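Local coordinates for probable phenazine-specific methyltransferase (Pseudomonas aeruginosa, PDB 2IP2), which transfers a methyl group from S-adenosyl-L-methionine to phenazine-1-carboxylate, giving 5-methylphenazine-1-carboxylate on the way to the virulence pigment pyocyanin, at residues A34-L47 and T75-R89. Numbering follows the deposited sequence.
Sequences ADLIESGIDSDETL and TRDGYANTPTSHLLR
Through Tyr79 and Asn81, strand 78-81 packs against helix 33-38 and the loop leading into helix 44-51, a mixed polar and apolar contact within the N-terminal dimerisation domain; Asn81 serves the first helix, Tyr79 mainly the loop and the start of the second. The Asn81 amide spends both N-H groups on the helix: ND2 donates to Ala34 O at 3.0 Å and to Glu38 OE1 at 2.8 Å, each bond nearly straight and lying in the amide plane. Ala34 O also receives the helical bond from Glu38 N, which arrives from the opposite face of the carbonyl plane. From the short helical turn after the strand, Ser85 OG donates to Asn81 OD1 and so fixes the amide's rotation. Glu38, with CG anti to its backbone N (chi1 -161°), lays that methylene over one face of the Arg89 guanidinium, CG to NH2 3.6 Å.

Towards the start of helix 44-51, Tyr79 N donates to Asp42 O at 2.9 Å. Its phenol OH donates to the syn lone pair of Asp44 OD1 at 2.6 Å, and that oxygen sits at the ring edge, in plane; His59 holds the other carboxylate oxygen. Thr75 OG1 takes the Asp44 backbone N-H at 2.9 Å, in the first turn after the N-cap residue Ser43. Ile37 CD1 packs against Tyr79 CB, Leu47 CD1 comes within 3.7 Å of Tyr79 CD2, and Met62 of helix 55-67 touches both Ile37 and Tyr79.

Strands 71-72 and 78-81 form a beta hairpin after helix 55-67, and its second strand packs against the two earlier helices, consistent with a winged helix-turn-helix fold, as in the dimerisation domains of related O-methyltransferases.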
loop_
_atom_site.group_PDB
_atom_site.type_symbol
_atom_site.label_atom_id
_atom_site.label_comp_id
_atom_site.label_asym_id
_atom_site.label_seq_id
_atom_site.Cartn_x
_atom_site.Cartn_y
_atom_site.Cartn_z
ATOM N N ALA A 34 -10.012 -14.106 10.176
ATOM C CA ALA A 34 -10.446 -15.117 9.253
ATOM C C ALA A 34 -10.723 -16.478 9.915
ATOM O O ALA A 34 -11.693 -17.144 9.534
ATOM C CB ALA A 34 -9.405 -15.278 8.144
ATOM N N ASP A 35 -9.870 -16.886 10.850
ATOM C CA ASP A 35 -10.071 -18.102 11.673
ATOM C C ASP A 35 -11.293 -17.995 12.562
ATOM O O ASP A 35 -12.143 -18.899 12.567
ATOM C CB ASP A 35 -8.823 -18.362 12.502
ATOM C CG ASP A 35 -7.571 -18.432 11.601
ATOM O OD1 ASP A 35 -7.647 -19.181 10.585
ATOM O OD2 ASP A 35 -6.577 -17.720 11.876
ATOM N N LEU A 36 -11.392 -16.884 13.294
ATOM C CA LEU A 36 -12.575 -16.626 14.115
ATOM C C LEU A 36 -13.845 -16.720 13.295
ATOM O O LEU A 36 -14.803 -17.422 13.687
ATOM C CB LEU A 36 -12.476 -15.259 14.850
ATOM C CG LEU A 36 -11.272 -15.130 15.804
ATOM C CD1 LEU A 36 -11.122 -13.753 16.271
ATOM C CD2 LEU A 36 -11.440 -16.029 17.067
ATOM N N ILE A 37 -13.884 -16.010 12.179
ATOM C CA ILE A 37 -15.066 -16.026 11.302
ATOM C C ILE A 37 -15.415 -17.408 10.776
ATOM O O ILE A 37 -16.614 -17.785 10.793
ATOM C CB ILE A 37 -14.955 -14.992 10.132
ATOM C CG1 ILE A 37 -15.068 -13.562 10.722
ATOM C CG2 ILE A 37 -16.003 -15.265 9.062
ATOM C CD1 ILE A 37 -14.537 -12.391 9.790
ATOM N N GLU A 38 -14.415 -18.166 10.320
ATOM C CA GLU A 38 -14.666 -19.517 9.808
ATOM C C GLU A 38 -15.296 -20.401 10.875
ATOM O O GLU A 38 -16.133 -21.256 10.568
ATOM C CB GLU A 38 -13.388 -20.175 9.300
ATOM C CG GLU A 38 -13.641 -21.355 8.367
ATOM C CD GLU A 38 -14.498 -20.987 7.161
ATOM O OE1 GLU A 38 -14.589 -19.795 6.803
ATOM O OE2 GLU A 38 -15.039 -21.893 6.484
ATOM N N SER A 39 -14.921 -20.179 12.124
ATOM C CA SER A 39 -15.483 -20.991 13.244
ATOM C C SER A 39 -16.868 -20.521 13.710
ATOM O O SER A 39 -17.442 -21.090 14.663
ATOM C CB SER A 39 -14.524 -20.992 14.427
ATOM O OG SER A 39 -14.501 -19.729 15.094
ATOM N N GLY A 40 -17.375 -19.465 13.077
ATOM C CA GLY A 40 -18.710 -18.911 13.357
ATOM C C GLY A 40 -18.805 -17.727 14.297
ATOM O O GLY A 40 -19.895 -17.319 14.693
ATOM N N ILE A 41 -17.659 -17.153 14.669
ATOM C CA ILE A 41 -17.653 -15.944 15.489
ATOM C C ILE A 41 -17.688 -14.799 14.452
ATOM O O ILE A 41 -16.691 -14.539 13.731
ATOM C CB ILE A 41 -16.381 -15.845 16.307
ATOM C CG1 ILE A 41 -16.237 -17.077 17.215
ATOM C CG2 ILE A 41 -16.351 -14.524 17.139
ATOM C CD1 ILE A 41 -14.842 -17.241 17.849
ATOM N N ASP A 42 -18.848 -14.198 14.297
ATOM C CA ASP A 42 -19.145 -13.561 13.011
ATOM C C ASP A 42 -20.005 -12.295 13.113
ATOM O O ASP A 42 -20.608 -11.832 12.125
ATOM C CB ASP A 42 -19.748 -14.555 12.042
ATOM C CG ASP A 42 -21.154 -14.979 12.439
ATOM O OD1 ASP A 42 -21.665 -14.472 13.449
ATOM O OD2 ASP A 42 -21.715 -15.854 11.762
ATOM N N SER A 43 -19.989 -11.704 14.293
ATOM C CA SER A 43 -20.506 -10.329 14.437
ATOM C C SER A 43 -19.452 -9.376 15.019
ATOM O O SER A 43 -18.477 -9.817 15.639
ATOM C CB SER A 43 -21.764 -10.298 15.339
ATOM O OG SER A 43 -21.396 -10.538 16.675
ATOM N N ASP A 44 -19.695 -8.072 14.916
ATOM C CA ASP A 44 -18.753 -7.067 15.497
ATOM C C ASP A 44 -18.581 -7.308 16.977
ATOM O O ASP A 44 -17.484 -7.284 17.480
ATOM C CB ASP A 44 -19.231 -5.630 15.251
ATOM C CG ASP A 44 -19.407 -5.301 13.774
ATOM O OD1 ASP A 44 -18.656 -5.870 12.964
ATOM O OD2 ASP A 44 -20.275 -4.456 13.421
ATOM N N GLU A 45 -19.684 -7.589 17.664
ATOM C CA GLU A 45 -19.664 -7.812 19.099
ATOM C C GLU A 45 -18.862 -9.074 19.533
ATOM O O GLU A 45 -18.009 -9.021 20.428
ATOM C CB GLU A 45 -21.122 -7.857 19.588
ATOM C CG GLU A 45 -21.939 -6.517 19.388
ATOM C CD GLU A 45 -22.494 -6.297 17.942
ATOM O OE1 GLU A 45 -22.622 -7.291 17.183
ATOM O OE2 GLU A 45 -22.783 -5.106 17.552
ATOM N N THR A 46 -19.146 -10.209 18.908
ATOM C CA THR A 46 -18.426 -11.434 19.275
ATOM C C THR A 46 -16.974 -11.427 18.793
ATOM O O THR A 46 -16.100 -11.866 19.502
ATOM C CB THR A 46 -19.132 -12.702 18.796
ATOM O OG1 THR A 46 -19.274 -12.670 17.373
ATOM C CG2 THR A 46 -20.560 -12.786 19.469
ATOM N N LEU A 47 -16.730 -10.844 17.620
ATOM C CA LEU A 47 -15.319 -10.636 17.177
ATOM C C LEU A 47 -14.517 -9.746 18.154
ATOM O O LEU A 47 -13.440 -10.111 18.582
ATOM C CB LEU A 47 -15.339 -10.053 15.773
ATOM C CG LEU A 47 -15.605 -11.112 14.679
ATOM C CD1 LEU A 47 -15.837 -10.414 13.315
ATOM C CD2 LEU A 47 -14.451 -12.123 14.628
ATOM N N THR A 75 -22.512 -7.553 9.904
ATOM C CA THR A 75 -22.584 -7.981 11.296
ATOM C C THR A 75 -23.918 -8.669 11.675
ATOM O O THR A 75 -23.928 -9.541 12.518
ATOM C CB THR A 75 -22.274 -6.827 12.260
ATOM O OG1 THR A 75 -22.118 -7.344 13.583
ATOM C CG2 THR A 75 -23.381 -5.732 12.201
ATOM N N ARG A 76 -25.017 -8.244 11.060
ATOM C CA ARG A 76 -26.334 -8.750 11.450
ATOM C C ARG A 76 -26.483 -10.210 11.032
ATOM O O ARG A 76 -26.687 -11.075 11.876
ATOM C CB ARG A 76 -27.452 -7.894 10.850
ATOM C CG ARG A 76 -28.749 -8.051 11.668
ATOM C CD ARG A 76 -29.577 -6.808 11.639
ATOM N NE ARG A 76 -29.303 -5.946 12.781
ATOM C CZ ARG A 76 -29.654 -4.672 12.801
ATOM N NH1 ARG A 76 -30.238 -4.159 11.736
ATOM N NH2 ARG A 76 -29.393 -3.907 13.862
ATOM N N ASP A 77 -26.323 -10.466 9.722
ATOM C CA ASP A 77 -26.450 -11.827 9.203
ATOM C C ASP A 77 -25.180 -12.635 9.458
ATOM O O ASP A 77 -25.194 -13.878 9.410
ATOM C CB ASP A 77 -26.756 -11.797 7.699
ATOM C CG ASP A 77 -27.956 -10.906 7.361
ATOM O OD1 ASP A 77 -28.939 -10.942 8.136
ATOM O OD2 ASP A 77 -27.893 -10.143 6.343
ATOM N N GLY A 78 -24.079 -11.931 9.732
ATOM C CA GLY A 78 -22.819 -12.580 10.005
ATOM C C GLY A 78 -21.786 -12.352 8.909
ATOM O O GLY A 78 -22.108 -12.312 7.751
ATOM N N TYR A 79 -20.558 -12.150 9.255
ATOM C CA TYR A 79 -19.437 -12.054 8.297
ATOM C C TYR A 79 -19.071 -13.433 7.800
ATOM O O TYR A 79 -19.339 -14.419 8.479
ATOM C CB TYR A 79 -18.229 -11.477 9.023
ATOM C CG TYR A 79 -18.404 -10.036 9.380
ATOM C CD1 TYR A 79 -18.582 -9.064 8.377
ATOM C CD2 TYR A 79 -18.392 -9.643 10.704
ATOM C CE1 TYR A 79 -18.768 -7.700 8.714
ATOM C CE2 TYR A 79 -18.559 -8.285 11.063
ATOM C CZ TYR A 79 -18.717 -7.322 10.071
ATOM O OH TYR A 79 -18.910 -6.005 10.418
ATOM N N ALA A 80 -18.372 -13.510 6.664
ATOM C CA ALA A 80 -17.999 -14.809 6.114
ATOM C C ALA A 80 -16.705 -14.627 5.306
ATOM O O ALA A 80 -16.434 -13.530 4.798
ATOM C CB ALA A 80 -19.164 -15.353 5.178
ATOM N N ASN A 81 -15.922 -15.692 5.181
ATOM C CA ASN A 81 -14.728 -15.627 4.339
ATOM C C ASN A 81 -15.029 -15.542 2.831
ATOM O O ASN A 81 -16.133 -15.913 2.384
ATOM C CB ASN A 81 -13.808 -16.809 4.693
ATOM C CG ASN A 81 -13.039 -16.545 5.976
ATOM O OD1 ASN A 81 -12.364 -15.511 6.092
ATOM N ND2 ASN A 81 -13.189 -17.431 6.974
ATOM N N THR A 82 -14.037 -15.049 2.075
ATOM C CA THR A 82 -14.037 -14.989 0.613
ATOM C C THR A 82 -12.818 -15.808 0.138
ATOM O O THR A 82 -11.971 -16.181 0.973
ATOM C CB THR A 82 -13.941 -13.532 0.126
ATOM O OG1 THR A 82 -12.747 -12.912 0.653
ATOM C CG2 THR A 82 -15.218 -12.707 0.532
ATOM N N PRO A 83 -12.728 -16.157 -1.172
ATOM C CA PRO A 83 -11.454 -16.763 -1.597
ATOM C C PRO A 83 -10.182 -15.989 -1.142
ATOM O O PRO A 83 -9.186 -16.629 -0.785
ATOM C CB PRO A 83 -11.532 -16.803 -3.137
ATOM C CG PRO A 83 -12.989 -16.505 -3.489
ATOM C CD PRO A 83 -13.743 -16.111 -2.250
ATOM N N THR A 84 -10.242 -14.660 -1.129
ATOM C CA THR A 84 -9.109 -13.841 -0.691
ATOM C C THR A 84 -8.830 -14.059 0.828
ATOM O O THR A 84 -7.685 -14.337 1.208
ATOM C CB THR A 84 -9.294 -12.314 -1.009
ATOM O OG1 THR A 84 -9.416 -12.127 -2.427
ATOM C CG2 THR A 84 -8.055 -11.542 -0.583
ATOM N N SER A 85 -9.864 -13.952 1.672
ATOM C CA SER A 85 -9.640 -14.065 3.137
ATOM C C SER A 85 -9.289 -15.491 3.622
ATOM O O SER A 85 -8.598 -15.683 4.617
ATOM C CB SER A 85 -10.778 -13.448 3.942
ATOM O OG SER A 85 -11.973 -14.227 3.916
ATOM N N HIS A 86 -9.785 -16.495 2.917
ATOM C CA HIS A 86 -9.332 -17.894 3.136
ATOM C C HIS A 86 -7.820 -18.024 3.076
ATOM O O HIS A 86 -7.219 -18.799 3.796
ATOM C CB HIS A 86 -10.016 -18.830 2.124
ATOM C CG HIS A 86 -11.409 -19.218 2.510
ATOM N ND1 HIS A 86 -11.716 -19.772 3.734
ATOM C CD2 HIS A 86 -12.572 -19.173 1.815
ATOM C CE1 HIS A 86 -13.007 -20.040 3.782
ATOM N NE2 HIS A 86 -13.546 -19.691 2.630
ATOM N N LEU A 87 -7.194 -17.207 2.244
ATOM C CA LEU A 87 -5.730 -17.213 2.179
ATOM C C LEU A 87 -5.055 -16.631 3.409
ATOM O O LEU A 87 -3.830 -16.760 3.585
ATOM C CB LEU A 87 -5.266 -16.466 0.932
ATOM C CG LEU A 87 -5.522 -17.162 -0.411
ATOM C CD1 LEU A 87 -5.299 -16.140 -1.460
ATOM C CD2 LEU A 87 -4.495 -18.267 -0.562
ATOM N N LEU A 88 -5.833 -15.980 4.266
ATOM C CA LEU A 88 -5.281 -15.481 5.508
ATOM C C LEU A 88 -5.396 -16.441 6.671
ATOM O O LEU A 88 -4.837 -16.183 7.762
ATOM C CB LEU A 88 -5.935 -14.130 5.897
ATOM C CG LEU A 88 -5.936 -13.019 4.855
ATOM C CD1 LEU A 88 -6.802 -11.906 5.380
ATOM C CD2 LEU A 88 -4.501 -12.542 4.517
ATOM N N ARG A 89 -6.177 -17.523 6.490
ATOM C CA ARG A 89 -6.428 -18.469 7.586
ATOM C C ARG A 89 -5.195 -19.264 7.978
ATOM O O ARG A 89 -4.269 -19.478 7.180
ATOM C CB ARG A 89 -7.556 -19.460 7.207
ATOM C CG ARG A 89 -8.981 -18.868 7.178
ATOM C CD ARG A 89 -9.935 -19.800 6.332
ATOM N NE ARG A 89 -10.249 -21.000 7.051
ATOM C CZ ARG A 89 -10.390 -22.202 6.527
ATOM N NH1 ARG A 89 -10.260 -22.424 5.212
ATOM N NH2 ARG A 89 -10.676 -23.192 7.352
HETATM O O HOH W 1 -5.473 -15.685 10.426
HETATM O O HOH W 2 -9.222 -21.379 9.977
HETATM O O HOH W 3 -16.710 -18.366 5.961
HETATM O O HOH W 4 -24.225 -7.487 15.084
#